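Local coordinates for protein migration inhibitory factor (Trichinella spiralis, PDB 1HFO) that belongs to the macrophage migration inhibitory factor family of small cytokine-like proteins and is assembled as a trimer of identical chains, at residues Thr7-Thr12 with Ile41-Gln46; Asp13-Phe18 with Thr85-Pro90; Leu47-Ser52 with Lys91-Ile96. All coordinates share one frame; numbering follows the deposited sequence.

Overall arrangement
Contacts 1 and 3 are partly buried and reach into subunit interfaces; contact 2 is a surface contact that meets a neighbouring subunit through Val14 alone. Contact 1 is mostly backbone hydrogen bonding where strands 2-7 and 38-42 run out, whereas contact 2 has no direct hydrogen bond and relies on apolar packing, two bridging waters and a long salt bridge at the end of helix 69-87. Contact 3 combines ring packing with an arginine held by carbonyl oxygens. Ile41 and Thr43 of contact 1 pack on Leu87 and Val14 of contact 2, Asn8 reaches Leu47 of contact 3, and Ile89 touches Met94, so the three contacts form one connected region.

Contact 1 of 3, residues Thr7-Thr12 with Ile41-Gln46; sequences TNIKAT and INTDQQ
Thr7 sets OG1 anti to its backbone N (chi1 -179°), which puts CG2 in the crowded position between N and the carbonyl carbon, while Thr43 (chi1 55°) carries CG2 beside its own N. The two side chains therefore run side by side in the same direction, and their methyls, Thr7 CG2 and Thr43 CG2, touch at 3.6 Å. Thr7 OG1 faces back into its own segment, where it accepts an almost straight hydrogen bond from Ile9 N at 3.3 Å, closing an ST turn; it is also bonded to Ala56 O. On the other segment, Asp44 has CG beside its backbone N (chi1 -71°), so the carboxylate lies beside Lys10 and Ala11. Ala11 N donates to Asp44 OD2 at 3.1 Å, arriving from above the carboxylate plane. Asp44 OD1 lies alongside Lys10 CA and is joined to Lys10 NZ through a water.

Between these side chains the main chains are stitched together. Thr7 N donates to Asn42 O at 2.9 Å, a rung between the parallel strands 2-7 and 38-42, which the helix 18-30 links as a beta-alpha-beta crossover. Past the strand ends the bonding goes on: Gln45 N meets Thr7 O on a lone pair at 3.0 Å, and Asp44 N reaches Ile9 O at 2.7 Å, nearly along the C=O axis. A second water spans Asn8 O and Gln45 O. The bent Gln45 side chain is fixed at both ends of its amide, for NE2 donates to Thr43 O at 3.1 Å, with that oxygen in the amide plane, and OE1 bonds His40 of the second subunit. The Asn8 amide is bonded outside this pair, to Ala56 N, Leu47 O and Asn54 O.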
ATOM      1  N   THR A   7       1.154   8.838  -6.775  1.00 20.24           N
ATOM      2  CA  THR A   7       1.824   9.698  -7.744  1.00 19.31           C
ATOM      3  C   THR A   7       2.177  11.064  -7.177  1.00 20.02           C
ATOM      4  O   THR A   7       1.568  11.531  -6.211  1.00 20.33           O
ATOM      5  CB  THR A   7       0.915   9.878  -8.988  1.00 22.72           C
ATOM      6  OG1 THR A   7       1.576  10.701  -9.959  1.00 22.05           O
ATOM      7  CG2 THR A   7      -0.398  10.534  -8.593  1.00 23.31           C
ATOM      8  N   ASN A   8       3.160  11.715  -7.801  1.00 24.62           N
ATOM      9  CA  ASN A   8       3.571  13.040  -7.368  1.00 26.40           C
ATOM     10  C   ASN A   8       2.859  14.160  -8.120  1.00 28.42           C
ATOM     11  O   ASN A   8       2.998  15.330  -7.765  1.00 28.85           O
ATOM     12  CB  ASN A   8       5.094  13.221  -7.508  1.00 28.22           C
ATOM     13  CG  ASN A   8       5.645  12.665  -8.814  1.00 27.98           C
ATOM     14  OD1 ASN A   8       4.931  12.533  -9.807  1.00 24.71           O
ATOM     15  ND2 ASN A   8       6.952  12.358  -8.818  1.00 27.81           N
ATOM     16  N   ILE A   9       2.081  13.814  -9.142  1.00 27.24           N
ATOM     17  CA  ILE A   9       1.372  14.851  -9.884  1.00 29.27           C
ATOM     18  C   ILE A   9       0.293  15.488  -9.023  1.00 29.38           C
ATOM     19  O   ILE A   9      -0.014  15.011  -7.930  1.00 28.61           O
ATOM     20  CB  ILE A   9       0.725  14.317 -11.180  1.00 27.27           C
ATOM     21  CG1 ILE A   9      -0.377  13.315 -10.851  1.00 29.06           C
ATOM     22  CG2 ILE A   9       1.772  13.713 -12.084  1.00 31.39           C
ATOM     23  CD1 ILE A   9      -1.017  12.747 -12.074  1.00 29.47           C
ATOM     24  N   LYS A  10      -0.291  16.567  -9.524  1.00 30.39           N
ATOM     25  CA  LYS A  10      -1.316  17.299  -8.796  1.00 30.61           C
ATOM     26  C   LYS A  10      -2.705  16.696  -8.981  1.00 28.58           C
ATOM     27  O   LYS A  10      -2.999  16.118 -10.021  1.00 29.50           O
ATOM     28  CB  LYS A  10      -1.314  18.761  -9.252  1.00 34.10           C
ATOM     29  CG  LYS A  10       0.005  19.488  -9.003  1.00 33.91           C
ATOM     30  CD  LYS A  10       0.048  20.837  -9.719  1.00 37.66           C
ATOM     31  CE  LYS A  10      -1.013  21.792  -9.192  1.00 39.27           C
ATOM     32  NZ  LYS A  10      -0.832  22.058  -7.734  1.00 43.27           N
ATOM     33  N   ALA A  11      -3.550  16.845  -7.968  1.00 27.77           N
ATOM     34  CA  ALA A  11      -4.911  16.310  -8.020  1.00 23.45           C
ATOM     35  C   ALA A  11      -5.682  16.983  -9.133  1.00 28.84           C
ATOM     36  O   ALA A  11      -6.494  16.358  -9.827  1.00 26.38           O
ATOM     37  CB  ALA A  11      -5.617  16.546  -6.704  1.00 26.84           C
ATOM     38  N   THR A  12      -5.423  18.269  -9.308  1.00 28.79           N
ATOM     39  CA  THR A  12      -6.126  19.008 -10.336  1.00 31.02           C
ATOM     40  C   THR A  12      -5.701  18.540 -11.730  1.00 26.32           C
ATOM     41  O   THR A  12      -6.285  18.945 -12.739  1.00 33.18           O
ATOM     42  CB  THR A  12      -5.897  20.518 -10.154  1.00 31.61           C
ATOM     43  OG1 THR A  12      -6.840  21.242 -10.949  1.00 38.98           O
ATOM     44  CG2 THR A  12      -4.477  20.889 -10.539  1.00 31.47           C
ATOM     45  N   ILE A  41      -6.509   6.620  -6.425  1.00 19.28           N
ATOM     46  CA  ILE A  41      -5.313   7.356  -6.831  1.00 17.55           C
ATOM     47  C   ILE A  41      -5.000   8.344  -5.724  1.00 20.82           C
ATOM     48  O   ILE A  41      -5.858   9.109  -5.283  1.00 19.49           O
ATOM     49  CB  ILE A  41      -5.472   8.102  -8.177  1.00 20.89           C
ATOM     50  CG1 ILE A  41      -4.120   8.707  -8.573  1.00 20.55           C
ATOM     51  CG2 ILE A  41      -6.543   9.183  -8.057  1.00 21.10           C
ATOM     52  CD1 ILE A  41      -4.054   9.170 -10.035  1.00 24.71           C
ATOM     53  N   ASN A  42      -3.760   8.284  -5.250  1.00 21.67           N
ATOM     54  CA  ASN A  42      -3.263   9.138  -4.185  1.00 19.03           C
ATOM     55  C   ASN A  42      -2.276  10.082  -4.870  1.00 22.04           C
ATOM     56  O   ASN A  42      -1.211   9.658  -5.316  1.00 21.15           O
ATOM     57  CB  ASN A  42      -2.553   8.269  -3.151  1.00 25.35           C
ATOM     58  CG  ASN A  42      -2.068   9.054  -1.962  1.00 23.31           C
ATOM     59  OD1 ASN A  42      -2.499  10.176  -1.729  1.00 26.66           O
ATOM     60  ND2 ASN A  42      -1.171   8.450  -1.183  1.00 27.94           N
ATOM     61  N   THR A  43      -2.655  11.351  -4.965  1.00 22.55           N
ATOM     62  CA  THR A  43      -1.836  12.352  -5.659  1.00 24.32           C
ATOM     63  C   THR A  43      -1.081  13.283  -4.733  1.00 24.49           C
ATOM     64  O   THR A  43      -1.231  13.230  -3.511  1.00 27.99           O
ATOM     65  CB  THR A  43      -2.722  13.237  -6.565  1.00 27.53           C
ATOM     66  OG1 THR A  43      -3.769  13.814  -5.773  1.00 30.97           O
ATOM     67  CG2 THR A  43      -3.335  12.419  -7.707  1.00 28.39           C
ATOM     68  N   ASP A  44      -0.285  14.163  -5.339  1.00 25.12           N
ATOM     69  CA  ASP A  44       0.494  15.151  -4.601  1.00 28.50           C
ATOM     70  C   ASP A  44       1.400  14.510  -3.559  1.00 23.44           C
ATOM     71  O   ASP A  44       1.584  15.035  -2.461  1.00 28.18           O
ATOM     72  CB  ASP A  44      -0.444  16.145  -3.929  1.00 28.64           C
ATOM     73  CG  ASP A  44      -1.114  17.069  -4.927  1.00 36.13           C
ATOM     74  OD1 ASP A  44      -0.390  17.868  -5.565  1.00 40.23           O
ATOM     75  OD2 ASP A  44      -2.352  16.995  -5.075  1.00 36.72           O
ATOM     76  N   GLN A  45       1.968  13.375  -3.923  1.00 27.78           N
ATOM     77  CA  GLN A  45       2.837  12.656  -3.013  1.00 24.33           C
ATOM     78  C   GLN A  45       4.300  13.009  -3.258  1.00 25.25           C
ATOM     79  O   GLN A  45       4.688  13.437  -4.350  1.00 28.60           O
ATOM     80  CB  GLN A  45       2.659  11.150  -3.182  1.00 23.57           C
ATOM     81  CG  GLN A  45       1.292  10.622  -2.785  1.00 24.46           C
ATOM     82  CD  GLN A  45       0.975  10.834  -1.329  1.00 26.77           C
ATOM     83  OE1 GLN A  45       1.558  10.201  -0.446  1.00 25.91           O
ATOM     84  NE2 GLN A  45       0.043  11.727  -1.066  1.00 24.38           N
ATOM     85  N   GLN A  46       5.099  12.839  -2.216  1.00 28.60           N
ATOM     86  CA  GLN A  46       6.522  13.080  -2.308  1.00 28.26           C
ATOM     87  C   GLN A  46       7.007  11.769  -2.867  1.00 27.85           C
ATOM     88  O   GLN A  46       7.009  10.744  -2.178  1.00 31.55           O
ATOM     89  CB  GLN A  46       7.099  13.328  -0.923  1.00 31.73           C
ATOM     90  CG  GLN A  46       6.670  14.656  -0.336  1.00 35.35           C
ATOM     91  CD  GLN A  46       7.422  15.814  -0.973  1.00 39.33           C
ATOM     92  OE1 GLN A  46       8.655  15.810  -1.010  1.00 41.88           O
ATOM     93  NE2 GLN A  46       6.690  16.808  -1.468  1.00 40.15           N
TER
HETATM   94  O   HOH W   1       4.476  15.921  -5.808  1.00 45.04           O
HETATM   95  O   HOH W   2      -1.347  20.248  -6.134  1.00 37.05           O

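Contact 2 of 3, residues Asp13-Phe18 with Thr85-Pro90; sequences DVPSDF and TKLGIP. Unlike the reference sequence in segment 85-90: Thr85 (reference Lys).
A type I turn from Pro15 to Phe18, closed by Phe18 N to Pro15 O at 3.1 Å, carries the loop past the last turn of helix 69-87, where Gly88 breaks off the helix with positive phi. Leu87 reaches in with CD2, crossing the Phe18 side chain at about a right angle so that Leu87 CD2 rests 3.8 Å from Phe18 CD1. The same methyl has Val14 CG1 and Pro15 CD as looser neighbours. Phe18 holds its CG anti to the backbone N (chi1 178°), and its ring edge meets Lys86 CB, which lies in the ring plane 3.9 Å from Phe18 CD1. At the start of the turn, the Pro15 ring sits against the helix end, with Pro15 CD 3.3 Å from Lys86 O. That carbonyl oxygen accepts from a water that also donates to Asp13 O. Lys86 bends at chi2 and then extends to cross Asp17, whose carboxylate it meets in a long salt bridge, Asp17 OD2 to Lys86 NZ at 3.8 Å; a water between Asp17 OD1 and Lys86 NZ adds a second link. The start of helix 18-30 is thus packed against the end of helix 69-87, with Leu87 reaching Ile41 and Leu5 of the sheet, as part of the alpha/beta fold of the MIF family.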
ATOM      1  N   ASP A  13      -4.702  17.664 -11.791  1.00 27.74           N
ATOM      2  CA  ASP A  13      -4.250  17.147 -13.073  1.00 27.96           C
ATOM      3  C   ASP A  13      -4.792  15.754 -13.371  1.00 28.46           C
ATOM      4  O   ASP A  13      -4.431  15.124 -14.368  1.00 28.78           O
ATOM      5  CB  ASP A  13      -2.726  17.191 -13.147  1.00 34.78           C
ATOM      6  CG  ASP A  13      -2.204  18.599 -13.444  1.00 36.68           C
ATOM      7  OD1 ASP A  13      -3.019  19.502 -13.770  1.00 39.92           O
ATOM      8  OD2 ASP A  13      -0.985  18.810 -13.364  1.00 36.22           O
ATOM      9  N   VAL A  14      -5.654  15.268 -12.487  1.00 26.85           N
ATOM     10  CA  VAL A  14      -6.315  13.975 -12.682  1.00 21.46           C
ATOM     11  C   VAL A  14      -7.650  14.375 -13.326  1.00 19.83           C
ATOM     12  O   VAL A  14      -8.452  15.098 -12.727  1.00 21.50           O
ATOM     13  CB  VAL A  14      -6.597  13.250 -11.340  1.00 24.07           C
ATOM     14  CG1 VAL A  14      -7.342  11.941 -11.608  1.00 21.86           C
ATOM     15  CG2 VAL A  14      -5.295  12.951 -10.619  1.00 20.64           C
ATOM     16  N   PRO A  15      -7.889  13.926 -14.553  1.00 17.73           N
ATOM     17  CA  PRO A  15      -9.147  14.286 -15.218  1.00 22.21           C
ATOM     18  C   PRO A  15     -10.389  13.740 -14.511  1.00 24.38           C
ATOM     19  O   PRO A  15     -10.315  12.756 -13.775  1.00 22.69           O
ATOM     20  CB  PRO A  15      -8.967  13.709 -16.614  1.00 20.17           C
ATOM     21  CG  PRO A  15      -8.115  12.497 -16.356  1.00 23.98           C
ATOM     22  CD  PRO A  15      -7.090  13.009 -15.378  1.00 18.13           C
ATOM     23  N   SER A  16     -11.531  14.387 -14.754  1.00 21.06           N
ATOM     24  CA  SER A  16     -12.799  13.993 -14.155  1.00 22.83           C
ATOM     25  C   SER A  16     -13.217  12.568 -14.541  1.00 23.44           C
ATOM     26  O   SER A  16     -13.960  11.928 -13.798  1.00 24.60           O
ATOM     27  CB  SER A  16     -13.891  14.979 -14.573  1.00 25.51           C
ATOM     28  OG  SER A  16     -14.094  14.916 -15.968  1.00 29.75           O
ATOM     29  N   ASP A  17     -12.760  12.080 -15.697  1.00 21.62           N
ATOM     30  CA  ASP A  17     -13.099  10.721 -16.125  1.00 23.22           C
ATOM     31  C   ASP A  17     -12.001   9.706 -15.843  1.00 22.90           C
ATOM     32  O   ASP A  17     -11.940   8.655 -16.479  1.00 19.36           O
ATOM     33  CB  ASP A  17     -13.420  10.664 -17.617  1.00 23.12           C
ATOM     34  CG  ASP A  17     -12.313  11.231 -18.485  1.00 29.30           C
ATOM     35  OD1 ASP A  17     -11.222  11.548 -17.968  1.00 26.68           O
ATOM     36  OD2 ASP A  17     -12.535  11.350 -19.704  1.00 33.99           O
ATOM     37  N   PHE A  18     -11.131  10.007 -14.891  1.00 21.46           N
ATOM     38  CA  PHE A  18     -10.073   9.047 -14.592  1.00 19.15           C
ATOM     39  C   PHE A  18     -10.613   7.778 -13.911  1.00 17.82           C
ATOM     40  O   PHE A  18     -10.285   6.668 -14.318  1.00 18.71           O
ATOM     41  CB  PHE A  18      -9.017   9.679 -13.688  1.00 18.22           C
ATOM     42  CG  PHE A  18      -7.921   8.730 -13.316  1.00 20.12           C
ATOM     43  CD1 PHE A  18      -6.969   8.356 -14.258  1.00 20.29           C
ATOM     44  CD2 PHE A  18      -7.892   8.143 -12.061  1.00 19.82           C
ATOM     45  CE1 PHE A  18      -6.002   7.402 -13.971  1.00 23.19           C
ATOM     46  CE2 PHE A  18      -6.914   7.165 -11.750  1.00 20.87           C
ATOM     47  CZ  PHE A  18      -5.973   6.798 -12.710  1.00 19.90           C
ATOM     48  N   THR A  85      -1.718   8.300 -20.987  1.00 25.76           N
ATOM     49  CA  THR A  85      -2.707   9.144 -21.653  1.00 25.73           C
ATOM     50  C   THR A  85      -3.513  10.050 -20.722  1.00 28.57           C
ATOM     51  O   THR A  85      -3.754  11.215 -21.035  1.00 28.93           O
ATOM     52  CB  THR A  85      -3.686   8.280 -22.470  1.00 29.07           C
ATOM     53  OG1 THR A  85      -2.962   7.572 -23.485  1.00 31.80           O
ATOM     54  CG2 THR A  85      -4.771   9.146 -23.119  1.00 27.98           C
ATOM     55  N   LYS A  86      -3.929   9.526 -19.569  1.00 25.07           N
ATOM     56  CA  LYS A  86      -4.744  10.298 -18.633  1.00 20.30           C
ATOM     57  C   LYS A  86      -4.012  11.201 -17.654  1.00 24.54           C
ATOM     58  O   LYS A  86      -4.528  12.254 -17.262  1.00 26.58           O
ATOM     59  CB  LYS A  86      -5.644   9.354 -17.829  1.00 23.66           C
ATOM     60  CG  LYS A  86      -6.619   8.555 -18.657  1.00 23.90           C
ATOM     61  CD  LYS A  86      -7.639   9.442 -19.375  1.00 26.71           C
ATOM     62  CE  LYS A  86      -8.547   8.586 -20.248  1.00 24.35           C
ATOM     63  NZ  LYS A  86      -9.529   9.433 -21.003  1.00 26.58           N
ATOM     64  N   LEU A  87      -2.821  10.785 -17.237  1.00 22.91           N
ATOM     65  CA  LEU A  87      -2.051  11.554 -16.275  1.00 24.68           C
ATOM     66  C   LEU A  87      -0.810  12.195 -16.881  1.00 23.33           C
ATOM     67  O   LEU A  87      -0.186  13.051 -16.249  1.00 28.85           O
ATOM     68  CB  LEU A  87      -1.648  10.649 -15.116  1.00 22.29           C
ATOM     69  CG  LEU A  87      -2.810   9.800 -14.582  1.00 18.49           C
ATOM     70  CD1 LEU A  87      -2.328   9.007 -13.389  1.00 20.00           C
ATOM     71  CD2 LEU A  87      -3.988  10.681 -14.187  1.00 22.56           C
ATOM     72  N   GLY A  88      -0.452  11.759 -18.082  1.00 26.53           N
ATOM     73  CA  GLY A  88       0.707  12.315 -18.761  1.00 28.22           C
ATOM     74  C   GLY A  88       2.047  11.851 -18.221  1.00 31.90           C
ATOM     75  O   GLY A  88       3.088  12.411 -18.570  1.00 31.61           O
ATOM     76  N   ILE A  89       2.032  10.816 -17.389  1.00 27.02           N
ATOM     77  CA  ILE A  89       3.277  10.305 -16.806  1.00 28.00           C
ATOM     78  C   ILE A  89       4.010   9.376 -17.771  1.00 24.67           C
ATOM     79  O   ILE A  89       3.407   8.494 -18.381  1.00 25.08           O
ATOM     80  CB  ILE A  89       3.006   9.517 -15.494  1.00 24.83           C
ATOM     81  CG1 ILE A  89       2.219  10.374 -14.501  1.00 27.15           C
ATOM     82  CG2 ILE A  89       4.332   9.108 -14.855  1.00 24.79           C
ATOM     83  CD1 ILE A  89       1.850   9.617 -13.207  1.00 25.03           C
ATOM     84  N   PRO A  90       5.336   9.567 -17.930  1.00 27.56           N
ATOM     85  CA  PRO A  90       6.134   8.730 -18.827  1.00 27.05           C
ATOM     86  C   PRO A  90       6.078   7.261 -18.403  1.00 27.84           C
ATOM     87  O   PRO A  90       6.153   6.952 -17.215  1.00 27.50           O
ATOM     88  CB  PRO A  90       7.544   9.304 -18.680  1.00 29.36           C
ATOM     89  CG  PRO A  90       7.305  10.730 -18.299  1.00 28.86           C
ATOM     90  CD  PRO A  90       6.148  10.648 -17.344  1.00 28.93           C
TER
HETATM   91  O   HOH W   3      -3.411  14.681 -17.458  1.00 53.72           O
HETATM   92  O   HOH W   4      -9.037  12.366 -19.950  1.00 42.52           O

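Contact 3 of 3, residues Leu47-Ser52 with Lys91-Ile96; sequences LSFGGS and KNRMYI
Phe49 and Arg93 bury the most surface here, with Tyr95 behind them. Phe49 sets CG anti to its backbone N (chi1 -167°) and lays its ring under the main chain at Arg93: Arg93 CA sits over the ring centre, a CH-pi contact 3.7 Å from the Phe49 centroid. On one side of the ring, Phe49 CE2 comes within 3.5 Å of Tyr95 CD2. The two aromatic planes are inclined at 36°, and Phe49 CZ lies over a face of the tyrosine ring.

Arg93 slides past Phe49 in the opposite direction, bending at chi3 so that its guanidinium comes back over Phe49 CB and up to the type I' turn from Phe49 to Ser52. Arg93 NH1 donates to Phe49 O at 3.0 Å from well above the carbonyl plane, and a weak bond runs from Arg93 NH2 to Ser52 O at 2.9 Å. Phe49 O is heavily used, since it also accepts from Ser52 N and, nearly along its C=O axis, from Ser52 OG at 3.1 Å. Arg93 NE bonds Pro55 O and NH2 also bonds Asn54 O, so one guanidinium is bonded to the turn and to Asn54 and Pro55 just after it.

Tyr95 OH goes to Tyr36 O of the second subunit, and Leu47 to Phe49 and Tyr95 and Ile96 pair antiparallel with a strand of that chain, extending the sheet across the trimer interface. Within the chain, strand 94-100 lies at the sheet edge beside strand 57-63, while Met94 and Ile96 pack against helix 69-87.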
ATOM      1  N   LEU A  47       7.402  11.797  -4.126  1.00 26.14           N
ATOM      2  CA  LEU A  47       7.852  10.595  -4.798  1.00 29.94           C
ATOM      3  C   LEU A  47       8.994  10.878  -5.755  1.00 30.68           C
ATOM      4  O   LEU A  47       8.910  11.790  -6.575  1.00 33.47           O
ATOM      5  CB  LEU A  47       6.684   9.975  -5.578  1.00 27.30           C
ATOM      6  CG  LEU A  47       7.037   8.761  -6.439  1.00 31.52           C
ATOM      7  CD1 LEU A  47       7.286   7.572  -5.525  1.00 31.71           C
ATOM      8  CD2 LEU A  47       5.918   8.449  -7.412  1.00 31.42           C
ATOM      9  N   SER A  48      10.055  10.086  -5.653  1.00 30.03           N
ATOM     10  CA  SER A  48      11.197  10.237  -6.526  1.00 32.79           C
ATOM     11  C   SER A  48      11.360   8.935  -7.286  1.00 32.91           C
ATOM     12  O   SER A  48      11.199   7.840  -6.730  1.00 36.79           O
ATOM     13  CB  SER A  48      12.456  10.539  -5.715  1.00 33.70           C
ATOM     14  OG  SER A  48      12.945   9.367  -5.098  1.00 39.30           O
ATOM     15  N   PHE A  49      11.659   9.053  -8.568  1.00 27.26           N
ATOM     16  CA  PHE A  49      11.839   7.897  -9.411  1.00 26.91           C
ATOM     17  C   PHE A  49      13.123   8.121 -10.201  1.00 30.35           C
ATOM     18  O   PHE A  49      13.288   9.161 -10.845  1.00 29.57           O
ATOM     19  CB  PHE A  49      10.621   7.749 -10.328  1.00 25.54           C
ATOM     20  CG  PHE A  49      10.547   6.433 -11.031  1.00 26.41           C
ATOM     21  CD1 PHE A  49      11.491   6.084 -11.980  1.00 25.67           C
ATOM     22  CD2 PHE A  49       9.528   5.529 -10.735  1.00 23.94           C
ATOM     23  CE1 PHE A  49      11.435   4.854 -12.631  1.00 25.94           C
ATOM     24  CE2 PHE A  49       9.460   4.310 -11.374  1.00 26.59           C
ATOM     25  CZ  PHE A  49      10.416   3.964 -12.327  1.00 28.86           C
ATOM     26  N   GLY A  50      14.042   7.158 -10.126  1.00 29.15           N
ATOM     27  CA  GLY A  50      15.296   7.289 -10.843  1.00 29.81           C
ATOM     28  C   GLY A  50      16.063   8.522 -10.408  1.00 30.91           C
ATOM     29  O   GLY A  50      16.815   9.108 -11.190  1.00 34.46           O
ATOM     30  N   GLY A  51      15.862   8.938  -9.164  1.00 31.97           N
ATOM     31  CA  GLY A  51      16.565  10.106  -8.663  1.00 35.57           C
ATOM     32  C   GLY A  51      16.019  11.469  -9.059  1.00 35.89           C
ATOM     33  O   GLY A  51      16.732  12.468  -8.982  1.00 37.22           O
ATOM     34  N   SER A  52      14.763  11.528  -9.485  1.00 35.20           N
ATOM     35  CA  SER A  52      14.160  12.801  -9.857  1.00 37.20           C
ATOM     36  C   SER A  52      12.714  12.847  -9.406  1.00 38.58           C
ATOM     37  O   SER A  52      12.028  11.822  -9.359  1.00 38.07           O
ATOM     38  CB  SER A  52      14.247  13.033 -11.364  1.00 38.36           C
ATOM     39  OG  SER A  52      13.758  11.929 -12.096  1.00 42.09           O
ATOM     40  N   LYS A  91       5.969   6.367 -19.376  1.00 27.23           N
ATOM     41  CA  LYS A  91       5.891   4.939 -19.096  1.00 29.81           C
ATOM     42  C   LYS A  91       7.109   4.361 -18.384  1.00 32.12           C
ATOM     43  O   LYS A  91       6.998   3.338 -17.707  1.00 30.77           O
ATOM     44  CB  LYS A  91       5.632   4.170 -20.385  1.00 24.56           C
ATOM     45  CG  LYS A  91       4.355   4.587 -21.078  1.00 28.73           C
ATOM     46  CD  LYS A  91       4.086   3.723 -22.281  1.00 31.18           C
ATOM     47  CE  LYS A  91       2.784   4.127 -22.959  1.00 31.19           C
ATOM     48  NZ  LYS A  91       2.587   3.317 -24.188  1.00 34.12           N
ATOM     49  N   ASN A  92       8.273   4.992 -18.533  1.00 29.58           N
ATOM     50  CA  ASN A  92       9.459   4.493 -17.845  1.00 29.03           C
ATOM     51  C   ASN A  92       9.595   5.075 -16.445  1.00 28.61           C
ATOM     52  O   ASN A  92      10.624   4.883 -15.793  1.00 29.87           O
ATOM     53  CB  ASN A  92      10.750   4.767 -18.643  1.00 31.50           C
ATOM     54  CG  ASN A  92      10.954   6.239 -18.991  1.00 30.92           C
ATOM     55  OD1 ASN A  92      10.360   7.142 -18.399  1.00 29.63           O
ATOM     56  ND2 ASN A  92      11.831   6.482 -19.962  1.00 35.40           N
ATOM     57  N   ARG A  93       8.559   5.782 -15.985  1.00 26.84           N
ATOM     58  CA  ARG A  93       8.558   6.363 -14.653  1.00 23.61           C
ATOM     59  C   ARG A  93       7.369   5.859 -13.848  1.00 18.20           C
ATOM     60  O   ARG A  93       6.852   6.562 -12.998  1.00 19.42           O
ATOM     61  CB  ARG A  93       8.536   7.885 -14.709  1.00 23.59           C
ATOM     62  CG  ARG A  93       9.846   8.466 -15.251  1.00 26.13           C
ATOM     63  CD  ARG A  93       9.826   9.975 -15.236  1.00 25.64           C
ATOM     64  NE  ARG A  93       9.895  10.540 -13.896  1.00 26.94           N
ATOM     65  CZ  ARG A  93      10.948  10.439 -13.089  1.00 27.74           C
ATOM     66  NH1 ARG A  93      12.038   9.785 -13.491  1.00 25.90           N
ATOM     67  NH2 ARG A  93      10.912  10.999 -11.884  1.00 24.22           N
ATOM     68  N   MET A  94       6.961   4.631 -14.144  1.00 23.75           N
ATOM     69  CA  MET A  94       5.849   3.997 -13.431  1.00 24.09           C
ATOM     70  C   MET A  94       6.073   2.506 -13.229  1.00 20.76           C
ATOM     71  O   MET A  94       6.573   1.805 -14.108  1.00 19.73           O
ATOM     72  CB  MET A  94       4.534   4.183 -14.192  1.00 25.20           C
ATOM     73  CG  MET A  94       4.029   5.597 -14.231  1.00 22.37           C
ATOM     74  SD  MET A  94       2.373   5.642 -14.953  1.00 23.07           S
ATOM     75  CE  MET A  94       2.727   5.299 -16.642  1.00 27.15           C
ATOM     76  N   TYR A  95       5.698   2.021 -12.045  1.00 18.37           N
ATOM     77  CA  TYR A  95       5.797   0.604 -11.752  1.00 18.43           C
ATOM     78  C   TYR A  95       4.412   0.139 -11.343  1.00 17.58           C
ATOM     79  O   TYR A  95       3.702   0.864 -10.652  1.00 19.79           O
ATOM     80  CB  TYR A  95       6.704   0.331 -10.556  1.00 21.82           C
ATOM     81  CG  TYR A  95       8.176   0.315 -10.841  1.00 22.53           C
ATOM     82  CD1 TYR A  95       8.705  -0.493 -11.845  1.00 24.98           C
ATOM     83  CD2 TYR A  95       9.049   1.061 -10.059  1.00 23.64           C
ATOM     84  CE1 TYR A  95      10.092  -0.554 -12.056  1.00 30.25           C
ATOM     85  CE2 TYR A  95      10.429   1.006 -10.260  1.00 24.62           C
ATOM     86  CZ  TYR A  95      10.940   0.201 -11.256  1.00 25.72           C
ATOM     87  OH  TYR A  95      12.309   0.157 -11.448  1.00 31.46           O
ATOM     88  N   ILE A  96       4.055  -1.065 -11.757  1.00 18.21           N
ATOM     89  CA  ILE A  96       2.788  -1.652 -11.347  1.00 19.42           C
ATOM     90  C   ILE A  96       3.052  -3.079 -10.865  1.00 21.84           C
ATOM     91  O   ILE A  96       3.610  -3.899 -11.594  1.00 20.05           O
ATOM     92  CB  ILE A  96       1.747  -1.703 -12.492  1.00 19.47           C
ATOM     93  CG1 ILE A  96       1.390  -0.282 -12.936  1.00 24.24           C
ATOM     94  CG2 ILE A  96       0.491  -2.474 -12.007  1.00 17.53           C
ATOM     95  CD1 ILE A  96       0.972   0.660 -11.815  1.00 29.68           C
TER